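Local coordinates for protein-tyrosine-phosphatase (Vibrio vulnificus, PDB 7DHF) that probably removes phosphate from phosphotyrosine residues of proteins, as a low-molecular-weight protein tyrosine phosphatase, at residues A[11-15]-A[16-20]; A[58-62]-A[63-67]; A[73-77]-A[78-82]. The protein carries 1 engineered substitution. One frame throughout, in Å; residues are numbered along the deposited sequence. Where two conformers were deposited one is given.

Contacts 1, 2 and 3 follow one another along the chain without interleaving, and all belong to the low-molecular-weight phosphatase family fold. Contact 1 lies at the core, where strand 7-12 of the parallel sheet passes through the phosphate loop into helix 18-29. The centres of contacts 2 and 3 are about 16 Å and 14 Å from its centre. Contact 2, the end of helix 54-61, touches it through Pro20 and Val67; contact 3, the start of helix 77-80, reaches it through Asn15 with Gln73 and Val11 with Leu75. Contacts 2 and 3 do not touch, their nearest atoms being about 12 Å apart, so the phosphate loop lies between a helix end and a helix start.

Contact 1 (A[11-15]-A[16-20]); sequences VAVGN and ICRSP. Engineered in segment 11-15: Ala12 (natural residue Cys). With PO4 (phosphate ion), chain E.
Asn15 and Ser19 meet through one nearly straight hydrogen bond, Asn15 ND2 to Ser19 OG at 2.9 Å (N-H...O 166°). The acceptor lies in the amide plane of Asn15, and the amide's rotation is fixed further by Gln73 N at OD1 and Ser37 OG at ND2. Ser19 OG stands between its own N and carbonyl carbon (chi1 52°) and donates to phosphate O3 at 2.6 Å. The asparagine thus positions a residue that touches the anion directly.

The remaining polar contacts converge on the bound phosphate. Backbone N-H groups of Val13 and Gly14 share O4, those of Ile16 and Cys17 share O1, and Ser19 N adds a second bond to O3. Phosphate O2 is bound twice by Arg18, through backbone N at 2.7 Å and NE at 2.8 Å. Bent at chi3 (-65°), the side chain curls back so that NH2 also meets O4 at 3.0 Å, with phosphorus in the guanidinium plane; NH1 forms a salt bridge with Glu90 and a hydrogen bond with Ile120 O.

Apolar contact is slight: the engineered Ala12 lays CB over a guanidinium face, 3.7 Å from NH2 of Arg18, and Val13 CG2 lies at that group's edge. Strand, anion-binding loop and helix start form the P-loop of tyrosine phosphatases, CX5R in the natural sequence, where Ala12 replaces the predicted nucleophilic cysteine and Arg18 is probably an active-site residue.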
ATOM      1  N   VAL A  11      -0.481  -2.686  -2.284  1.00 10.02           N
ATOM      2  CA  VAL A  11       0.628  -3.617  -2.448  1.00  9.47           C
ATOM      3  C   VAL A  11       1.923  -2.862  -2.701  1.00  9.56           C
ATOM      4  O   VAL A  11       1.970  -1.918  -3.496  1.00 10.55           O
ATOM      5  CB  VAL A  11       0.349  -4.626  -3.580  1.00 11.27           C
ATOM      6  CG1 VAL A  11       1.586  -5.467  -3.884  1.00 12.56           C
ATOM      7  CG2 VAL A  11      -0.821  -5.521  -3.202  1.00 11.52           C
ATOM      8  N   ALA A  12       2.977  -3.296  -2.015  1.00  9.66           N
ATOM      9  CA  ALA A  12       4.334  -2.888  -2.343  1.00  9.72           C
ATOM     10  C   ALA A  12       5.253  -4.089  -2.145  1.00  9.73           C
ATOM     11  O   ALA A  12       4.913  -5.194  -2.578  1.00 10.64           O
ATOM     12  CB  ALA A  12       4.752  -1.670  -1.520  1.00 10.69           C
ATOM     13  N   VAL A  13       6.401  -3.907  -1.494  1.00 10.49           N
ATOM     14  CA  VAL A  13       7.444  -4.934  -1.434  1.00 10.52           C
ATOM     15  C   VAL A  13       7.555  -5.556  -0.037  1.00  9.75           C
ATOM     16  O   VAL A  13       7.418  -6.768   0.123  1.00 10.69           O
ATOM     17  CB  VAL A  13       8.799  -4.392  -1.935  1.00 12.51           C
ATOM     18  CG1 VAL A  13       9.893  -5.446  -1.802  1.00 13.43           C
ATOM     19  CG2 VAL A  13       8.676  -3.928  -3.376  1.00 15.36           C
ATOM     20  N   GLY A  14       7.830  -4.738   0.977  1.00  9.98           N
ATOM     21  CA  GLY A  14       8.048  -5.262   2.313  1.00 10.09           C
ATOM     22  C   GLY A  14       6.807  -5.279   3.182  1.00  9.34           C
ATOM     23  O   GLY A  14       6.748  -6.007   4.178  1.00 10.09           O
ATOM     24  N   ASN A  15       5.811  -4.475   2.814  1.00  9.30           N
ATOM     25  CA  ASN A  15       4.591  -4.312   3.605  1.00  8.67           C
ATOM     26  C   ASN A  15       4.900  -3.802   5.014  1.00  8.88           C
ATOM     27  O   ASN A  15       4.252  -4.186   5.989  1.00  9.90           O
ATOM     28  CB  ASN A  15       3.748  -5.593   3.620  1.00  9.18           C
ATOM     29  CG  ASN A  15       2.306  -5.363   4.074  1.00  9.15           C
ATOM     30  OD1 ASN A  15       1.719  -6.209   4.752  1.00  9.75           O
ATOM     31  ND2 ASN A  15       1.724  -4.232   3.690  1.00  9.76           N
ATOM     32  N   ILE A  16       5.882  -2.905   5.114  1.00  9.40           N
ATOM     33  CA  ILE A  16       6.195  -2.244   6.380  1.00 10.20           C
ATOM     34  C   ILE A  16       6.218  -0.725   6.288  1.00 10.06           C
ATOM     35  O   ILE A  16       6.129  -0.056   7.335  1.00 10.38           O
ATOM     36  CB  ILE A  16       7.517  -2.765   6.995  1.00 10.77           C
ATOM     37  CG1 ILE A  16       8.677  -2.609   6.005  1.00 11.34           C
ATOM     38  CG2 ILE A  16       7.360  -4.211   7.449  1.00 10.92           C
ATOM     39  CD1 ILE A  16      10.052  -2.777   6.632  1.00 13.29           C
ATOM     40  N   CYS A  17       6.335  -0.124   5.102  1.00  9.88           N
ATOM     41  CA  CYS A  17       6.422   1.329   4.986  1.00  9.68           C
ATOM     42  C   CYS A  17       5.273   1.909   4.165  1.00  9.41           C
ATOM     43  O   CYS A  17       4.292   2.399   4.731  1.00 10.08           O
ATOM     44  CB  CYS A  17       7.774   1.739   4.390  1.00 10.70           C
ATOM     45  SG  CYS A  17       9.193   1.408   5.476  1.00 11.29           S
ATOM     46  N   ARG A  18       5.379   1.858   2.834  1.00  9.33           N
ATOM     47  CA  ARG A  18       4.399   2.529   1.982  1.00  9.53           C
ATOM     48  C   ARG A  18       3.047   1.832   2.028  1.00  8.85           C
ATOM     49  O   ARG A  18       2.004   2.487   2.137  1.00  9.68           O
ATOM     50  CB  ARG A  18       4.887   2.562   0.537  1.00  9.80           C
ATOM     51  CG  ARG A  18       6.124   3.390   0.295  1.00  9.95           C
ATOM     52  CD  ARG A  18       6.741   3.022  -1.036  1.00 10.58           C
ATOM     53  NE  ARG A  18       7.224   1.645  -1.020  1.00 10.38           N
ATOM     54  CZ  ARG A  18       7.772   1.029  -2.060  1.00 10.20           C
ATOM     55  NH1 ARG A  18       7.910   1.665  -3.216  1.00 10.67           N
ATOM     56  NH2 ARG A  18       8.183  -0.225  -1.942  1.00 10.93           N
ATOM     57  N   SER A  19       3.036   0.509   1.900  1.00  8.71           N
ATOM     58  CA  SER A  19       1.759  -0.167   1.719  1.00  8.92           C
ATOM     59  C   SER A  19       0.904  -0.148   2.986  1.00  9.08           C
ATOM     60  O   SER A  19      -0.311   0.055   2.881  1.00  9.32           O
ATOM     61  CB  SER A  19       1.923  -1.569   1.116  1.00  9.24           C
ATOM     62  OG  SER A  19       2.850  -2.364   1.821  1.00  9.72           O
ATOM     63  N   PRO A  20       1.462  -0.320   4.197  1.00  9.17           N
ATOM     64  CA  PRO A  20       0.615  -0.101   5.383  1.00  9.24           C
ATOM     65  C   PRO A  20       0.156   1.338   5.521  1.00  8.78           C
ATOM     66  O   PRO A  20      -0.978   1.586   5.950  1.00  9.25           O
ATOM     67  CB  PRO A  20       1.500  -0.550   6.555  1.00 10.74           C
ATOM     68  CG  PRO A  20       2.880  -0.496   6.045  1.00 10.65           C
ATOM     69  CD  PRO A  20       2.794  -0.824   4.579  1.00 10.21           C
TER
HETATM   70  P   PO4 E 201       6.746  -1.208   1.517  1.00  9.78           P
HETATM   71  O1  PO4 E 201       7.429  -1.665   2.790  1.00 10.09           O
HETATM   72  O2  PO4 E 201       6.994   0.273   1.360  1.00 10.22           O
HETATM   73  O3  PO4 E 201       5.269  -1.477   1.676  1.00 11.78           O
HETATM   74  O4  PO4 E 201       7.327  -1.968   0.346  1.00 10.73           O

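Contact 2 (A[58-62]-A[63-67]); sequences EVAKE and NCVDV
Two torsion choices set the contact between Asn63 and the end of helix 54-61. With chi1 at -66°, CG of Asn63 sits opposite its own carbonyl carbon, and chi2 of -87° turns the amide back toward the helix, where ND2 gives a hydrogen bond to Val59 O at 2.9 Å. That oxygen lies close to the amide plane. In the backbone, Cys64, last residue of a type I turn from Lys61, has a phi of 63°, which turns the chain back.

The reversal brings N-H groups onto carbonyls near the helix end. Ala60 O accepts two of them, Asn63 N at 2.8 Å and Val65 N at 3.0 Å, which arrive from opposite faces of its carbonyl plane. Cys64 N donates to Lys61 O at 2.9 Å.

Beyond the turn the returning chain packs on Ala60, whose CB is 4.1 Å from Val65 CB and only 3.4 Å from Val67 CG2, tighter than usual. Val65 continues this apolar patch onto Tyr135 of helix 128-146 and Val25 of helix 18-29. At the exposed side Glu62 directs its carboxylate to Lys128, while Cys64, which forms an interchain disulfide in a structure of this protein, points away from the helix end. The 6→1 bond from Val65 N to Ala60 O and the 5→2 bond from Cys64 N to Lys61 O, around a positive-phi residue, define a Schellman motif.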
ATOM      1  N   GLU A  58       5.059   7.061  12.974  1.00 11.59           N
ATOM      2  CA  GLU A  58       5.154   8.394  13.560  1.00 12.69           C
ATOM      3  C   GLU A  58       4.656   9.457  12.586  1.00 11.65           C
ATOM      4  O   GLU A  58       3.866  10.333  12.955  1.00 12.51           O
ATOM      5  CB  GLU A  58       6.604   8.663  13.964  1.00 16.58           C
ATOM      6  CG  GLU A  58       6.869  10.032  14.565  1.00 22.19           C
ATOM      7  CD  GLU A  58       6.599  10.060  16.059  1.00 27.91           C
ATOM      8  OE1 GLU A  58       5.633   9.404  16.504  1.00 29.20           O
ATOM      9  OE2 GLU A  58       7.363  10.723  16.790  1.00 30.26           O
ATOM     10  N   VAL A  59       5.124   9.406  11.335  1.00 11.23           N
ATOM     11  CA  VAL A  59       4.710  10.400  10.348  1.00 11.51           C
ATOM     12  C   VAL A  59       3.203  10.350  10.139  1.00 10.98           C
ATOM     13  O   VAL A  59       2.538  11.388  10.054  1.00 11.40           O
ATOM     14  CB  VAL A  59       5.490  10.208   9.031  1.00 11.71           C
ATOM     15  CG1 VAL A  59       4.899  11.057   7.916  1.00 11.78           C
ATOM     16  CG2 VAL A  59       6.958  10.558   9.233  1.00 12.53           C
ATOM     17  N   ALA A  60       2.639   9.144  10.045  1.00 10.36           N
ATOM     18  CA  ALA A  60       1.193   9.028   9.889  1.00 10.37           C
ATOM     19  C   ALA A  60       0.469   9.564  11.117  1.00 10.39           C
ATOM     20  O   ALA A  60      -0.549  10.254  10.997  1.00 11.06           O
ATOM     21  CB  ALA A  60       0.812   7.571   9.630  1.00 11.65           C
ATOM     22  N   LYS A  61       0.991   9.269  12.310  1.00 11.52           N
ATOM     23  CA  LYS A  61       0.358   9.734  13.540  1.00 11.99           C
ATOM     24  C   LYS A  61       0.311  11.256  13.591  1.00 12.59           C
ATOM     25  O   LYS A  61      -0.667  11.839  14.075  1.00 13.04           O
ATOM     26  CB  LYS A  61       1.108   9.171  14.747  1.00 13.93           C
ATOM     27  CG  LYS A  61       0.497   9.523  16.093  1.00 16.78           C
ATOM     28  CD  LYS A  61       1.270   8.860  17.221  1.00 21.23           C
ATOM     29  CE  LYS A  61       0.694   9.206  18.584  1.00 25.55           C
ATOM     30  NZ  LYS A  61       1.438   8.531  19.683  1.00 27.99           N
ATOM     31  N   GLU A  62       1.360  11.918  13.099  1.00 12.64           N
ATOM     32  CA  GLU A  62       1.368  13.376  13.044  1.00 13.85           C
ATOM     33  C   GLU A  62       0.286  13.918  12.122  1.00 13.79           C
ATOM     34  O   GLU A  62      -0.018  15.114  12.177  1.00 15.10           O
ATOM     35  CB  GLU A  62       2.741  13.865  12.584  1.00 16.33           C
ATOM     36  CG  GLU A  62       3.850  13.575  13.583  1.00 19.35           C
ATOM     37  CD  GLU A  62       5.228  13.914  13.050  1.00 24.25           C
ATOM     38  OE1 GLU A  62       5.331  14.308  11.870  1.00 27.54           O
ATOM     39  OE2 GLU A  62       6.207  13.783  13.814  1.00 25.89           O
ATOM     40  N   ASN A  63      -0.290  13.068  11.270  1.00 12.32           N
ATOM     41  CA  ASN A  63      -1.399  13.445  10.403  1.00 12.40           C
ATOM     42  C   ASN A  63      -2.699  12.758  10.809  1.00 12.29           C
ATOM     43  O   ASN A  63      -3.647  12.713  10.021  1.00 13.25           O
ATOM     44  CB  ASN A  63      -1.054  13.137   8.947  1.00 13.56           C
ATOM     45  CG  ASN A  63       0.088  13.989   8.432  1.00 15.43           C
ATOM     46  OD1 ASN A  63      -0.125  15.101   7.950  1.00 16.53           O
ATOM     47  ND2 ASN A  63       1.307  13.472   8.527  1.00 15.33           N
ATOM     48  N   CYS A  64      -2.754  12.218  12.027  1.00 11.32           N
ATOM     49  CA  CYS A  64      -3.972  11.606  12.562  1.00 11.55           C
ATOM     50  C   CYS A  64      -4.404  10.384  11.752  1.00 11.66           C
ATOM     51  O   CYS A  64      -5.595  10.139  11.552  1.00 13.81           O
ATOM     52  CB  CYS A  64      -5.111  12.615  12.728  1.00 12.74           C
ATOM     53  SG  CYS A  64      -4.830  13.837  14.036  1.00 14.37           S
ATOM     54  N   VAL A  65      -3.427   9.611  11.287  1.00 11.00           N
ATOM     55  CA  VAL A  65      -3.667   8.329  10.637  1.00 11.10           C
ATOM     56  C   VAL A  65      -2.985   7.255  11.472  1.00 11.32           C
ATOM     57  O   VAL A  65      -1.786   7.353  11.762  1.00 11.77           O
ATOM     58  CB  VAL A  65      -3.160   8.315   9.183  1.00 11.32           C
ATOM     59  CG1 VAL A  65      -3.243   6.911   8.595  1.00 11.30           C
ATOM     60  CG2 VAL A  65      -3.965   9.287   8.331  1.00 11.95           C
ATOM     61  N   ASP A  66      -3.750   6.235  11.850  1.00 11.53           N
ATOM     62  CA  ASP A  66      -3.288   5.186  12.752  1.00 12.50           C
ATOM     63  C   ASP A  66      -2.719   4.032  11.936  1.00 11.14           C
ATOM     64  O   ASP A  66      -3.451   3.361  11.202  1.00 11.88           O
ATOM     65  CB  ASP A  66      -4.454   4.722  13.622  1.00 15.53           C
ATOM     66  CG  ASP A  66      -4.051   3.672  14.641  1.00 19.08           C
ATOM     67  OD1 ASP A  66      -2.929   3.137  14.548  1.00 21.70           O
ATOM     68  OD2 ASP A  66      -4.862   3.386  15.547  1.00 22.94           O
ATOM     69  N   VAL A  67      -1.413   3.798  12.071  1.00 10.84           N
ATOM     70  CA  VAL A  67      -0.740   2.659  11.463  1.00 10.50           C
ATOM     71  C   VAL A  67      -0.197   1.705  12.528  1.00 10.93           C
ATOM     72  O   VAL A  67       0.742   0.956  12.283  1.00 11.73           O
ATOM     73  CB  VAL A  67       0.346   3.105  10.462  1.00 10.55           C
ATOM     74  CG1 VAL A  67       0.729   1.961   9.524  1.00 11.78           C
ATOM     75  CG2 VAL A  67      -0.130   4.305   9.653  1.00 11.60           C
TER

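Contact 3 (A[73-77]-A[78-82]); sequences QQLTS and ALCSQ
Thr76 caps the start of helix 77-80 as its N-cap residue: OG1 accepts the backbone N-H of Leu79 at 2.9 Å, with an N-H...O angle of 159°. The hydroxyl can do this because chi1 of 68° holds OG1 between the backbone N and the carbonyl carbon of its own residue. The first regular helical bond follows from Cys80 N to Thr76 O. In the incoming chain the Gln74 amide bonds Leu75 O and Ile40 O through NE2 and Glu43 N through OE1, and so belongs to that chain and not to the helix contact.

The packed part lies on the side facing the sheet, where Leu79 touches Leu9 of strand 7-12 and Ala38 of strand 34-39. Leu79, with CG opposite its backbone N, extends its branches back along the incoming chain, and CD2 comes 3.9 Å from CD of Gln73, which approaches from the opposite direction. The amide of Gln73 therefore lies against both methyl branches of Leu79 while its NE2 is bonded to Ser37 O. Deeper in, one of two modelled conformers of Leu75 sets CD1 3.7 Å from SG of Cys80, and Leu75 carries the packing on to Leu9 and Val11 of strand 7-12.

The outer side is looser. Ala78 and Ser81 are exposed, and Ala78 CB lies 4.0 Å from Thr76 OG1. In one of its two modelled conformers, Ser77 OG is hydrogen-bonded to Glu103. At the cap itself the side chains of Thr76 and Leu79 cross at about a right angle, which places Thr76 OG1 3.3 Å from Leu79 CB.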
ATOM      1  N   GLN A  73       2.325  -8.905   5.660  1.00 10.03           N
ATOM      2  CA  GLN A  73       1.928 -10.187   5.094  1.00 10.54           C
ATOM      3  C   GLN A  73       2.387 -10.280   3.645  1.00 10.80           C
ATOM      4  O   GLN A  73       2.558  -9.272   2.953  1.00 10.68           O
ATOM      5  CB  GLN A  73       0.412 -10.424   5.184  1.00 10.90           C
ATOM      6  CG  GLN A  73      -0.423  -9.666   4.161  1.00 10.39           C
ATOM      7  CD  GLN A  73      -1.895  -9.999   4.273  1.00 11.56           C
ATOM      8  OE1 GLN A  73      -2.266 -11.148   4.517  1.00 14.00           O
ATOM      9  NE2 GLN A  73      -2.744  -8.994   4.107  1.00 11.53           N
ATOM     10  N   GLN A  74       2.543 -11.520   3.188  1.00 10.59           N
ATOM     11  CA  GLN A  74       3.033 -11.814   1.850  1.00 11.12           C
ATOM     12  C   GLN A  74       1.891 -11.816   0.842  1.00 11.37           C
ATOM     13  O   GLN A  74       0.791 -12.304   1.122  1.00 12.35           O
ATOM     14  CB  GLN A  74       3.704 -13.190   1.850  1.00 11.60           C
ATOM     15  CG  GLN A  74       4.079 -13.738   0.477  1.00 11.88           C
ATOM     16  CD  GLN A  74       5.121 -12.899  -0.233  1.00 11.62           C
ATOM     17  OE1 GLN A  74       6.082 -12.432   0.378  1.00 11.98           O
ATOM     18  NE2 GLN A  74       4.933 -12.701  -1.533  1.00 11.66           N
ATOM     19  N   LEU A  75       2.167 -11.274  -0.340  1.00 11.61           N
ATOM     20  CA  LEU A  75       1.200 -11.306  -1.426  0.52 12.19           C
ATOM     21  C   LEU A  75       1.135 -12.710  -2.013  1.00 12.07           C
ATOM     22  O   LEU A  75       2.161 -13.285  -2.389  1.00 12.99           O
ATOM     23  CB  LEU A  75       1.619 -10.318  -2.508  0.52 13.78           C
ATOM     24  CG  LEU A  75       0.663 -10.171  -3.691  0.52 15.22           C
ATOM     25  CD1 LEU A  75      -0.563  -9.362  -3.298  0.52 16.42           C
ATOM     26  CD2 LEU A  75       1.379  -9.520  -4.857  0.52 16.19           C
ATOM     27  N   THR A  76      -0.073 -13.264  -2.090  1.00 12.12           N
ATOM     28  CA  THR A  76      -0.291 -14.574  -2.685  1.00 12.63           C
ATOM     29  C   THR A  76      -1.459 -14.487  -3.655  1.00 12.69           C
ATOM     30  O   THR A  76      -2.251 -13.543  -3.627  1.00 12.93           O
ATOM     31  CB  THR A  76      -0.631 -15.637  -1.633  1.00 14.44           C
ATOM     32  OG1 THR A  76      -1.915 -15.348  -1.064  1.00 14.21           O
ATOM     33  CG2 THR A  76       0.418 -15.672  -0.533  1.00 15.36           C
ATOM     34  N   SER A  77      -1.561 -15.497  -4.523  1.00 13.62           N
ATOM     35  CA  SER A  77      -2.694 -15.567  -5.439  0.62 14.34           C
ATOM     36  C   SER A  77      -4.006 -15.676  -4.675  1.00 13.32           C
ATOM     37  O   SER A  77      -4.994 -15.019  -5.024  1.00 14.06           O
ATOM     38  CB  SER A  77      -2.524 -16.757  -6.382  0.62 15.98           C
ATOM     39  OG  SER A  77      -3.690 -16.963  -7.160  0.62 16.68           O
ATOM     40  N   ALA A  78      -4.035 -16.501  -3.625  1.00 13.66           N
ATOM     41  CA  ALA A  78      -5.248 -16.637  -2.825  1.00 13.54           C
ATOM     42  C   ALA A  78      -5.651 -15.303  -2.207  1.00 13.32           C
ATOM     43  O   ALA A  78      -6.839 -14.962  -2.169  1.00 14.35           O
ATOM     44  CB  ALA A  78      -5.044 -17.694  -1.741  1.00 14.41           C
ATOM     45  N   LEU A  79      -4.677 -14.538  -1.710  1.00 12.85           N
ATOM     46  CA  LEU A  79      -4.991 -13.235  -1.135  1.00 12.14           C
ATOM     47  C   LEU A  79      -5.605 -12.312  -2.182  1.00 12.06           C
ATOM     48  O   LEU A  79      -6.597 -11.626  -1.909  1.00 12.90           O
ATOM     49  CB  LEU A  79      -3.735 -12.608  -0.530  1.00 12.10           C
ATOM     50  CG  LEU A  79      -3.961 -11.308   0.244  1.00 12.46           C
ATOM     51  CD1 LEU A  79      -4.727 -11.579   1.534  1.00 13.23           C
ATOM     52  CD2 LEU A  79      -2.641 -10.622   0.543  1.00 12.52           C
ATOM     53  N   CYS A  80      -5.028 -12.282  -3.386  1.00 11.82           N
ATOM     54  CA  CYS A  80      -5.541 -11.400  -4.431  1.00 12.45           C
ATOM     55  C   CYS A  80      -6.997 -11.706  -4.760  1.00 13.29           C
ATOM     56  O   CYS A  80      -7.760 -10.793  -5.096  1.00 13.82           O
ATOM     57  CB  CYS A  80      -4.689 -11.527  -5.695  1.00 13.84           C
ATOM     58  SG  CYS A  80      -3.034 -10.810  -5.570  1.00 14.62           S
ATOM     59  N   SER A  81      -7.403 -12.975  -4.668  1.00 14.12           N
ATOM     60  CA  SER A  81      -8.777 -13.343  -4.990  0.57 15.39           C
ATOM     61  C   SER A  81      -9.780 -12.755  -4.005  1.00 16.74           C
ATOM     62  O   SER A  81     -10.977 -12.717  -4.309  1.00 19.66           O
ATOM     63  CB  SER A  81      -8.923 -14.866  -5.039  0.57 17.52           C
ATOM     64  OG  SER A  81      -8.756 -15.445  -3.756  0.57 19.51           O
ATOM     65  N   GLN A  82      -9.325 -12.299  -2.842  1.00 15.79           N
ATOM     66  CA  GLN A  82     -10.212 -11.753  -1.825  1.00 16.91           C
ATOM     67  C   GLN A  82     -10.485 -10.266  -2.000  1.00 16.16           C
ATOM     68  O   GLN A  82     -11.281  -9.708  -1.236  1.00 17.78           O
ATOM     69  CB  GLN A  82      -9.618 -11.981  -0.432  1.00 18.94           C
ATOM     70  CG  GLN A  82      -9.316 -13.431  -0.108  1.00 22.81           C
ATOM     71  CD  GLN A  82      -8.757 -13.601   1.290  1.00 27.36           C
ATOM     72  OE1 GLN A  82      -7.633 -14.070   1.469  1.00 29.52           O
ATOM     73  NE2 GLN A  82      -9.541 -13.217   2.291  1.00 30.45           N
TER